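Long-range contacts in berberine bridge enzyme-like 28 (Arabidopsis thaliana, PDB 5D79), which is a secreted FAD-dependent oxidoreductase of the berberine bridge enzyme-like family, involved in adaptation to salt stress: residues A[250-255]-A[331-336]; A[298-303]-A[383-388]; A[369-374]-A[421-426]. All blocks are in the same frame, centred on the assembly; numbering follows the deposited sequence.

Contact 1 (A[250-255]-A[331-336])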
loop_
_atom_site.group_PDB
_atom_site.type_symbol
_atom_site.label_atom_id
_atom_site.label_comp_id
_atom_site.label_asym_id
_atom_site.label_seq_id
_atom_site.Cartn_x
_atom_site.Cartn_y
_atom_site.Cartn_z
ATOM N N PRO A 250 -8.697 -6.970 21.993
ATOM C CA PRO A 250 -8.573 -7.899 23.115
ATOM C C PRO A 250 -7.217 -8.614 23.124
ATOM O O PRO A 250 -6.624 -8.855 22.083
ATOM C CB PRO A 250 -9.723 -8.883 22.881
ATOM C CG PRO A 250 -10.689 -8.120 22.043
ATOM C CD PRO A 250 -9.839 -7.288 21.136
ATOM N N SER A 251 -6.743 -8.951 24.314
ATOM C CA SER A 251 -5.514 -9.697 24.465
ATOM C C SER A 251 -5.626 -11.062 23.772
ATOM O O SER A 251 -4.620 -11.682 23.429
ATOM C CB SER A 251 -5.183 -9.854 25.952
ATOM O OG SER A 251 -5.294 -8.607 26.627
ATOM N N THR A 252 -6.855 -11.521 23.551
ATOM C CA THR A 252 -7.089 -12.758 22.810
ATOM C C THR A 252 -7.963 -12.533 21.584
ATOM O O THR A 252 -9.117 -12.115 21.700
ATOM C CB THR A 252 -7.764 -13.829 23.688
ATOM O OG1 THR A 252 -6.802 -14.381 24.593
ATOM C CG2 THR A 252 -8.350 -14.946 22.820
ATOM N N ILE A 253 -7.413 -12.829 20.414
ATOM C CA ILE A 253 -8.205 -12.846 19.193
ATOM C C ILE A 253 -8.133 -14.226 18.536
ATOM O O ILE A 253 -7.468 -15.138 19.041
ATOM C CB ILE A 253 -7.750 -11.744 18.226
ATOM C CG1 ILE A 253 -6.233 -11.788 17.995
ATOM C CG2 ILE A 253 -8.113 -10.394 18.814
ATOM C CD1 ILE A 253 -5.726 -12.816 16.989
ATOM N N THR A 254 -8.830 -14.382 17.417
ATOM C CA THR A 254 -8.905 -15.684 16.772
ATOM C C THR A 254 -8.644 -15.578 15.279
ATOM O O THR A 254 -9.348 -14.844 14.577
ATOM C CB THR A 254 -10.290 -16.343 16.987
ATOM O OG1 THR A 254 -10.589 -16.416 18.384
ATOM C CG2 THR A 254 -10.309 -17.741 16.412
ATOM N N VAL A 255 -7.641 -16.320 14.801
ATOM C CA VAL A 255 -7.448 -16.513 13.363
ATOM C C VAL A 255 -7.964 -17.893 12.916
ATOM O O VAL A 255 -8.144 -18.796 13.733
ATOM C CB VAL A 255 -5.967 -16.360 12.940
ATOM C CG1 VAL A 255 -5.448 -14.971 13.302
ATOM C CG2 VAL A 255 -5.092 -17.477 13.548
ATOM N N CYS A 331 -9.190 -23.248 13.628
ATOM C CA CYS A 331 -9.031 -22.003 14.366
ATOM C C CYS A 331 -7.848 -21.977 15.322
ATOM O O CYS A 331 -7.435 -22.998 15.843
ATOM C CB CYS A 331 -10.285 -21.718 15.161
ATOM S SG CYS A 331 -11.756 -21.634 14.178
ATOM N N GLU A 332 -7.333 -20.786 15.576
ATOM C CA GLU A 332 -6.260 -20.622 16.533
ATOM C C GLU A 332 -6.391 -19.302 17.291
ATOM O O GLU A 332 -6.366 -18.228 16.682
ATOM C CB GLU A 332 -4.896 -20.680 15.838
ATOM C CG GLU A 332 -3.755 -20.707 16.837
ATOM C CD GLU A 332 -2.433 -21.100 16.227
ATOM O OE1 GLU A 332 -2.367 -21.335 15.004
ATOM O OE2 GLU A 332 -1.453 -21.171 16.987
ATOM N N GLU A 333 -6.529 -19.391 18.614
ATOM C CA GLU A 333 -6.536 -18.210 19.464
ATOM C C GLU A 333 -5.108 -17.752 19.720
ATOM O O GLU A 333 -4.243 -18.550 20.046
ATOM C CB GLU A 333 -7.264 -18.487 20.792
ATOM C CG GLU A 333 -8.800 -18.453 20.685
ATOM C CD GLU A 333 -9.512 -18.491 22.038
ATOM O OE1 GLU A 333 -8.901 -18.968 23.016
ATOM O OE2 GLU A 333 -10.682 -18.044 22.121
ATOM N N MET A 334 -4.864 -16.458 19.555
ATOM C CA MET A 334 -3.541 -15.878 19.787
ATOM C C MET A 334 -3.708 -14.383 20.031
ATOM O O MET A 334 -4.832 -13.885 20.022
ATOM C CB MET A 334 -2.605 -16.129 18.596
ATOM C CG MET A 334 -3.091 -15.503 17.285
ATOM S SD MET A 334 -2.052 -15.910 15.874
ATOM C CE MET A 334 -2.198 -17.679 15.843
ATOM N N SER A 335 -2.604 -13.670 20.249
ATOM C CA SER A 335 -2.670 -12.214 20.405
ATOM C C SER A 335 -2.752 -11.543 19.028
ATOM O O SER A 335 -2.493 -12.176 18.013
ATOM C CB SER A 335 -1.466 -11.701 21.192
ATOM O OG SER A 335 -0.282 -11.829 20.427
ATOM N N TRP A 336 -3.123 -10.269 18.982
ATOM C CA TRP A 336 -3.194 -9.603 17.693
ATOM C C TRP A 336 -1.806 -9.522 17.065
ATOM O O TRP A 336 -1.644 -9.761 15.874
ATOM C CB TRP A 336 -3.813 -8.205 17.810
ATOM C CG TRP A 336 -3.536 -7.383 16.608
ATOM C CD1 TRP A 336 -4.221 -7.390 15.421
ATOM C CD2 TRP A 336 -2.462 -6.449 16.450
ATOM N NE1 TRP A 336 -3.637 -6.514 14.537
ATOM C CE2 TRP A 336 -2.554 -5.926 15.140
ATOM C CE3 TRP A 336 -1.423 -6.007 17.290
ATOM C CZ2 TRP A 336 -1.654 -4.977 14.652
ATOM C CZ3 TRP A 336 -0.531 -5.068 16.801
ATOM C CH2 TRP A 336 -0.650 -4.562 15.493
HETATM O O HOH W 1 -4.041 -8.669 21.419
#
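Four backbone hydrogen bonds join strand 253-255 to strand 331-334, which run antiparallel with axes 4.6 Å apart at their closest. Around the pair I253/M334, I253 N gives its hydrogen to M334 O at 2.8 Å, nearly along the C=O axis, and M334 N returns a bond to I253 O from above the carbonyl plane. V255 and E332 repeat the exchange: E332 N reaches V255 O in the carbonyl plane, with an N-H...O angle of 161°, and V255 N binds E332 O. Between these two hydrogen-bonded pairs, T254 and E333 form a non-hydrogen-bonded pair, where the CA of E333 lies 3.2 Å from I253 O in a CA-H...O contact.

Apolar contacts gather on the face carrying I253, V255 and M334. M334 CG sits between its backbone N and carbonyl carbon (chi1 61°). The M334 side chain crosses V255 at about a right angle, and its bend at chi3 sets M334 CE against V255 CG2 at 3.7 Å. I253 CD1 packs against M334 CG at 3.8 Å, while I253 CG1 lies against W336 CB. S339 and W342 of helix 336-343 cover this side.

The polar side chains T254 and E333 lie on the other face. T254 OG1 touches the aliphatic CG of E333 at 3.6 Å but is hydrogen-bonded to G308 O, and E333 OE2 bonds to V310 N. Past the last backbone bond, a water donates to P250 O at 2.7 Å and accepts from W336 N at 3.1 Å. S335 OG bonds to E338 N. The whole is an antiparallel edge pairing: strand 331-334 borders the seven-stranded sheet and passes through the N-cap S335 into helix 336-343.

Contact 2 (A[298-303]-A[383-388])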
loop_
_atom_site.group_PDB
_atom_site.type_symbol
_atom_site.label_atom_id
_atom_site.label_comp_id
_atom_site.label_asym_id
_atom_site.label_seq_id
_atom_site.Cartn_x
_atom_site.Cartn_y
_atom_site.Cartn_z
ATOM N N VAL A 298 -4.400 -25.287 -8.161
ATOM C CA VAL A 298 -5.195 -24.140 -7.756
ATOM C C VAL A 298 -6.113 -24.510 -6.592
ATOM O O VAL A 298 -6.751 -25.568 -6.585
ATOM C CB VAL A 298 -6.024 -23.600 -8.936
ATOM C CG1 VAL A 298 -6.784 -22.344 -8.544
ATOM C CG2 VAL A 298 -5.119 -23.321 -10.108
ATOM N N HIS A 299 -6.163 -23.635 -5.599
ATOM C CA HIS A 299 -7.067 -23.829 -4.492
ATOM C C HIS A 299 -7.597 -22.475 -4.040
ATOM O O HIS A 299 -7.040 -21.446 -4.411
ATOM C CB HIS A 299 -6.369 -24.586 -3.350
ATOM C CG HIS A 299 -5.387 -23.771 -2.558
ATOM N ND1 HIS A 299 -4.861 -24.215 -1.365
ATOM C CD2 HIS A 299 -4.834 -22.554 -2.779
ATOM C CE1 HIS A 299 -4.034 -23.305 -0.881
ATOM N NE2 HIS A 299 -4.003 -22.284 -1.718
ATOM N N ALA A 300 -8.689 -22.489 -3.273
ATOM C CA ALA A 300 -9.214 -21.304 -2.600
ATOM C C ALA A 300 -8.821 -21.336 -1.136
ATOM O O ALA A 300 -9.145 -22.278 -0.420
ATOM C CB ALA A 300 -10.724 -21.218 -2.729
ATOM N N LEU A 301 -8.122 -20.296 -0.703
ATOM C CA LEU A 301 -7.689 -20.164 0.674
ATOM C C LEU A 301 -8.529 -19.102 1.399
ATOM O O LEU A 301 -8.434 -17.915 1.108
ATOM C CB LEU A 301 -6.204 -19.805 0.714
ATOM C CG LEU A 301 -5.405 -20.126 1.970
ATOM C CD1 LEU A 301 -5.298 -21.641 2.165
ATOM C CD2 LEU A 301 -4.030 -19.472 1.879
ATOM N N PHE A 302 -9.359 -19.548 2.332
ATOM C CA PHE A 302 -10.140 -18.657 3.171
ATOM C C PHE A 302 -9.463 -18.455 4.519
ATOM O O PHE A 302 -9.404 -19.368 5.340
ATOM C CB PHE A 302 -11.534 -19.216 3.366
ATOM C CG PHE A 302 -12.220 -19.549 2.089
ATOM C CD1 PHE A 302 -12.934 -18.579 1.400
ATOM C CD2 PHE A 302 -12.136 -20.825 1.556
ATOM C CE1 PHE A 302 -13.564 -18.881 0.205
ATOM C CE2 PHE A 302 -12.760 -21.129 0.363
ATOM C CZ PHE A 302 -13.476 -20.158 -0.314
ATOM N N THR A 303 -8.942 -17.252 4.733
ATOM C CA THR A 303 -8.270 -16.905 5.975
ATOM C C THR A 303 -8.969 -15.716 6.614
ATOM O O THR A 303 -9.587 -14.891 5.935
ATOM C CB THR A 303 -6.792 -16.574 5.750
ATOM O OG1 THR A 303 -6.685 -15.518 4.791
ATOM C CG2 THR A 303 -6.084 -17.778 5.225
ATOM N N GLU A 383 -13.905 -18.818 -14.401
ATOM C CA GLU A 383 -12.928 -18.405 -15.398
ATOM C C GLU A 383 -11.649 -17.890 -14.768
ATOM O O GLU A 383 -10.554 -18.186 -15.248
ATOM C CB GLU A 383 -13.511 -17.334 -16.320
ATOM C CG GLU A 383 -12.489 -16.661 -17.244
ATOM C CD GLU A 383 -11.869 -17.591 -18.268
ATOM O OE1 GLU A 383 -12.330 -18.736 -18.441
ATOM O OE2 GLU A 383 -10.906 -17.159 -18.919
ATOM N N ILE A 384 -11.772 -17.112 -13.700
ATOM C CA ILE A 384 -10.574 -16.554 -13.091
ATOM C C ILE A 384 -9.833 -17.668 -12.345
ATOM O O ILE A 384 -8.609 -17.628 -12.228
ATOM C CB ILE A 384 -10.890 -15.340 -12.168
ATOM C CG1 ILE A 384 -11.772 -15.731 -10.986
ATOM C CG2 ILE A 384 -11.558 -14.215 -12.972
ATOM C CD1 ILE A 384 -11.971 -14.588 -10.016
ATOM N N TRP A 385 -10.572 -18.678 -11.889
ATOM C CA TRP A 385 -9.966 -19.911 -11.381
ATOM C C TRP A 385 -9.174 -20.603 -12.497
ATOM O O TRP A 385 -8.030 -21.029 -12.303
ATOM C CB TRP A 385 -11.039 -20.857 -10.823
ATOM C CG TRP A 385 -10.498 -22.149 -10.273
ATOM C CD1 TRP A 385 -9.909 -23.166 -10.975
ATOM C CD2 TRP A 385 -10.518 -22.567 -8.909
ATOM N NE1 TRP A 385 -9.551 -24.184 -10.123
ATOM C CE2 TRP A 385 -9.915 -23.841 -8.851
ATOM C CE3 TRP A 385 -10.987 -21.988 -7.727
ATOM C CZ2 TRP A 385 -9.774 -24.543 -7.661
ATOM C CZ3 TRP A 385 -10.853 -22.688 -6.551
ATOM C CH2 TRP A 385 -10.251 -23.950 -6.525
ATOM N N ARG A 386 -9.803 -20.712 -13.664
ATOM C CA ARG A 386 -9.179 -21.344 -14.816
ATOM C C ARG A 386 -7.867 -20.655 -15.199
ATOM O O ARG A 386 -6.891 -21.312 -15.526
ATOM C CB ARG A 386 -10.134 -21.344 -16.009
ATOM C CG ARG A 386 -9.570 -22.034 -17.226
ATOM C CD ARG A 386 -10.398 -21.749 -18.454
ATOM N NE ARG A 386 -10.155 -20.408 -18.972
ATOM C CZ ARG A 386 -9.066 -20.060 -19.650
ATOM N NH1 ARG A 386 -8.110 -20.948 -19.878
ATOM N NH2 ARG A 386 -8.925 -18.820 -20.092
ATOM N N ARG A 387 -7.837 -19.332 -15.151
ATOM C CA ARG A 387 -6.653 -18.621 -15.603
ATOM C C ARG A 387 -5.452 -18.834 -14.662
ATOM O O ARG A 387 -4.305 -18.723 -15.076
ATOM C CB ARG A 387 -6.979 -17.133 -15.782
ATOM C CG ARG A 387 -7.742 -16.830 -17.094
ATOM C CD ARG A 387 -8.533 -15.539 -16.996
ATOM N NE ARG A 387 -9.274 -15.213 -18.214
ATOM C CZ ARG A 387 -8.824 -14.385 -19.145
ATOM N NH1 ARG A 387 -9.548 -14.131 -20.224
ATOM N NH2 ARG A 387 -7.640 -13.814 -18.997
ATOM N N LEU A 388 -5.716 -19.180 -13.408
ATOM C CA LEU A 388 -4.636 -19.442 -12.463
ATOM C C LEU A 388 -3.952 -20.789 -12.713
ATOM O O LEU A 388 -2.853 -21.040 -12.219
ATOM C CB LEU A 388 -5.163 -19.374 -11.029
ATOM C CG LEU A 388 -5.294 -17.965 -10.445
ATOM C CD1 LEU A 388 -6.291 -17.965 -9.320
ATOM C CD2 LEU A 388 -3.952 -17.470 -9.951
#
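Helix-on-sheet packing joins helix 378-388 to the start of strand 298-306, in the seven-stranded antiparallel sheet, without any hydrogen bond between the two segments. Their axes come within 8.9 Å. The main contact is a CH-pi interaction: V298 CG1, anti to its backbone N (chi1 -176°), sits over one face of the W385 indole, 3.6 Å from the centroid of the five-membered ring. W385 CG is likewise anti to its backbone N, which carries the ring out from the helix and along the strand. V298 and W385 overlap while heading opposite ways, and the six-membered ring reaches on along the strand to H299 CA and to A300, where W385 CZ3 lies 4.1 Å from A300 CB. A266 of helix 263-276 touches both A300 and W385.

The second branch of V298 turns to L388, with V298 CG2 at 4.1 Å from L388 CB. Elsewhere on the helix, E383, R386 and R387 form a salt-bridge network. R386 grips the E383 carboxylate side-on, with NE on OE1 and NH2 on the syn lone pair of OE2. The anti lone pair of that same OE2 accepts from R387 NE at 2.6 Å.

Contact 3 (A[369-374]-A[421-426])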
loop_
_atom_site.group_PDB
_atom_site.type_symbol
_atom_site.label_atom_id
_atom_site.label_comp_id
_atom_site.label_asym_id
_atom_site.label_seq_id
_atom_site.Cartn_x
_atom_site.Cartn_y
_atom_site.Cartn_z
ATOM N N ASP A 369 -5.755 -3.760 -9.673
ATOM C CA ASP A 369 -6.865 -4.096 -8.800
ATOM C C ASP A 369 -8.190 -3.463 -9.247
ATOM O O ASP A 369 -8.232 -2.678 -10.192
ATOM C CB ASP A 369 -6.513 -3.744 -7.345
ATOM C CG ASP A 369 -6.827 -2.303 -6.963
ATOM O OD1 ASP A 369 -6.676 -1.379 -7.783
ATOM O OD2 ASP A 369 -7.224 -2.101 -5.794
ATOM N N ASP A 370 -9.263 -3.871 -8.573
ATOM C CA ASP A 370 -10.627 -3.512 -8.904
ATOM C C ASP A 370 -11.484 -3.441 -7.644
ATOM O O ASP A 370 -11.135 -3.978 -6.586
ATOM C CB ASP A 370 -11.247 -4.543 -9.852
ATOM C CG ASP A 370 -11.033 -4.224 -11.299
ATOM O OD1 ASP A 370 -11.230 -3.058 -11.694
ATOM O OD2 ASP A 370 -10.695 -5.158 -12.053
ATOM N N PHE A 371 -12.638 -2.809 -7.786
ATOM C CA PHE A 371 -13.639 -2.827 -6.751
ATOM C C PHE A 371 -14.900 -3.455 -7.324
ATOM O O PHE A 371 -15.326 -3.113 -8.426
ATOM C CB PHE A 371 -13.883 -1.414 -6.214
ATOM C CG PHE A 371 -12.725 -0.879 -5.436
ATOM C CD1 PHE A 371 -11.675 -0.240 -6.088
ATOM C CD2 PHE A 371 -12.647 -1.072 -4.061
ATOM C CE1 PHE A 371 -10.572 0.218 -5.376
ATOM C CE2 PHE A 371 -11.549 -0.608 -3.339
ATOM C CZ PHE A 371 -10.509 0.032 -4.002
ATOM N N VAL A 372 -15.460 -4.407 -6.584
ATOM C CA VAL A 372 -16.683 -5.085 -6.978
ATOM C C VAL A 372 -17.829 -4.520 -6.165
ATOM O O VAL A 372 -17.746 -4.432 -4.945
ATOM C CB VAL A 372 -16.581 -6.617 -6.779
ATOM C CG1 VAL A 372 -17.938 -7.302 -7.000
ATOM C CG2 VAL A 372 -15.507 -7.201 -7.700
ATOM N N GLN A 373 -18.891 -4.118 -6.852
ATOM C CA GLN A 373 -20.019 -3.445 -6.208
ATOM C C GLN A 373 -21.254 -4.338 -6.129
ATOM O O GLN A 373 -22.173 -4.082 -5.353
ATOM C CB GLN A 373 -20.331 -2.138 -6.947
ATOM C CG GLN A 373 -19.128 -1.199 -6.977
ATOM C CD GLN A 373 -19.406 0.155 -7.569
ATOM O OE1 GLN A 373 -20.051 0.275 -8.603
ATOM N NE2 GLN A 373 -18.899 1.192 -6.917
ATOM N N GLU A 374 -21.265 -5.392 -6.927
ATOM C CA GLU A 374 -22.316 -6.398 -6.851
ATOM C C GLU A 374 -21.742 -7.740 -7.288
ATOM O O GLU A 374 -20.867 -7.781 -8.155
ATOM C CB GLU A 374 -23.531 -6.004 -7.706
ATOM C CG GLU A 374 -23.264 -5.809 -9.192
ATOM C CD GLU A 374 -24.493 -5.319 -9.953
ATOM O OE1 GLU A 374 -25.295 -4.557 -9.375
ATOM O OE2 GLU A 374 -24.658 -5.706 -11.129
ATOM N N GLY A 421 -18.904 2.960 1.026
ATOM C CA GLY A 421 -20.197 2.333 0.819
ATOM C C GLY A 421 -20.497 2.051 -0.638
ATOM O O GLY A 421 -20.165 2.846 -1.523
ATOM N N GLY A 422 -21.111 0.902 -0.897
ATOM C CA GLY A 422 -21.398 0.482 -2.260
ATOM C C GLY A 422 -20.352 -0.460 -2.836
ATOM O O GLY A 422 -20.545 -1.053 -3.900
ATOM N N ASN A 423 -19.231 -0.586 -2.139
ATOM C CA ASN A 423 -18.192 -1.530 -2.534
ATOM C C ASN A 423 -18.242 -2.712 -1.612
ATOM O O ASN A 423 -18.064 -2.569 -0.408
ATOM C CB ASN A 423 -16.807 -0.891 -2.505
ATOM C CG ASN A 423 -16.716 0.309 -3.395
ATOM O OD1 ASN A 423 -16.668 0.185 -4.617
ATOM N ND2 ASN A 423 -16.716 1.494 -2.791
ATOM N N LEU A 424 -18.514 -3.877 -2.187
ATOM C CA LEU A 424 -18.573 -5.117 -1.427
ATOM C C LEU A 424 -17.160 -5.569 -1.017
ATOM O O LEU A 424 -16.907 -5.879 0.150
ATOM C CB LEU A 424 -19.269 -6.211 -2.243
ATOM C CG LEU A 424 -20.667 -5.932 -2.777
ATOM C CD1 LEU A 424 -21.220 -7.205 -3.325
ATOM C CD2 LEU A 424 -21.545 -5.415 -1.673
ATOM N N TYR A 425 -16.244 -5.604 -1.983
ATOM C CA TYR A 425 -14.869 -5.990 -1.705
ATOM C C TYR A 425 -13.918 -5.447 -2.760
ATOM O O TYR A 425 -14.334 -4.946 -3.803
ATOM C CB TYR A 425 -14.744 -7.517 -1.607
ATOM C CG TYR A 425 -15.106 -8.285 -2.857
ATOM C CD1 TYR A 425 -16.418 -8.705 -3.081
ATOM C CD2 TYR A 425 -14.141 -8.617 -3.795
ATOM C CE1 TYR A 425 -16.766 -9.421 -4.208
ATOM C CE2 TYR A 425 -14.480 -9.338 -4.939
ATOM C CZ TYR A 425 -15.792 -9.735 -5.138
ATOM O OH TYR A 425 -16.139 -10.449 -6.263
ATOM N N GLU A 426 -12.633 -5.538 -2.466
ATOM C CA GLU A 426 -11.603 -5.119 -3.395
ATOM C C GLU A 426 -10.910 -6.388 -3.884
ATOM O O GLU A 426 -10.804 -7.373 -3.150
ATOM C CB GLU A 426 -10.631 -4.142 -2.716
ATOM C CG GLU A 426 -9.549 -3.546 -3.624
ATOM C CD GLU A 426 -8.254 -4.344 -3.597
ATOM O OE1 GLU A 426 -8.129 -5.255 -2.747
ATOM O OE2 GLU A 426 -7.362 -4.056 -4.420
#
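Segments 369-374 and 421-426 run roughly antiparallel, their end-to-end directions 142° apart, and two backbone hydrogen bonds meet at V372. V372 N donates to Y425 O at 3.0 Å, almost straight (170°) and nearly along the C=O axis. V372 O accepts from L424 N at 2.9 Å, in the carbonyl plane but more bent. L424 and Y425 thus both face V372, a classic beta bulge, and F371 and E426 form a non-hydrogen-bonded pair one step on.

With CG between its backbone N and carbonyl carbon, the crowded position, Y425 lays its ring alongside V372. V372 CB lies over one ring face, 3.8 Å from the centroid, in a CH-pi contact offset toward the rim, and both methyls of V372 reach the phenol end. L424 CG rests against the backbone at Q373 O.

On the face of F371 and E426, E426 CG lies over the phenyl ring of F371, 3.9 Å from its centroid. E426 leaves the backbone with CG anti to N, then bends at chi2 (-93°), sending its carboxylate toward D369.

Beyond the bulge, the Q373 and N423 side chains run abreast, and Q373 NE2 makes a weak hydrogen bond to N423 OD1 at 3.4 Å. Outside the two segments, Y425 OH bonds to Q274 OE1, D369 OD1 accepts from Y470 N and N423 ND2 bonds to R420 O. D370 OD2 bonds to Y429 OH of strand 425-434, and H419 stacks on F371.

The contact is an antiparallel edge pairing that ends in a classic bulge, at the strand 363-372 border of the seven-stranded sheet; the E426 side chain comes within about 7 Å of the bound FAD. This is consistent with the substrate-binding domain of berberine bridge enzyme-like proteins, where a helix-covered antiparallel sheet lies over the flavin.

Overall arrangement
From the N terminus, strand 253-260 is the first strand of the seven-stranded antiparallel sheet, and contact 1 closes a loop of 75 residues when strand 331-334 returns to its side. Within that loop lies strand 298-306, the other neighbour of 253-260, where contact 2 begins; it closes 79 residues later on helix 378-388, so contacts 1 and 2 cross. Contact 3 opens after contact 1 has closed, spans 46 residues and crosses contact 2, because that helix lies between its segments. Contacts 1 and 3 each pair an outermost strand with its inner neighbour, 331-334 with 253-260 and 363-372 with 425-434, their centres about 28 Å apart, while contact 2 packs a helix against the sheet.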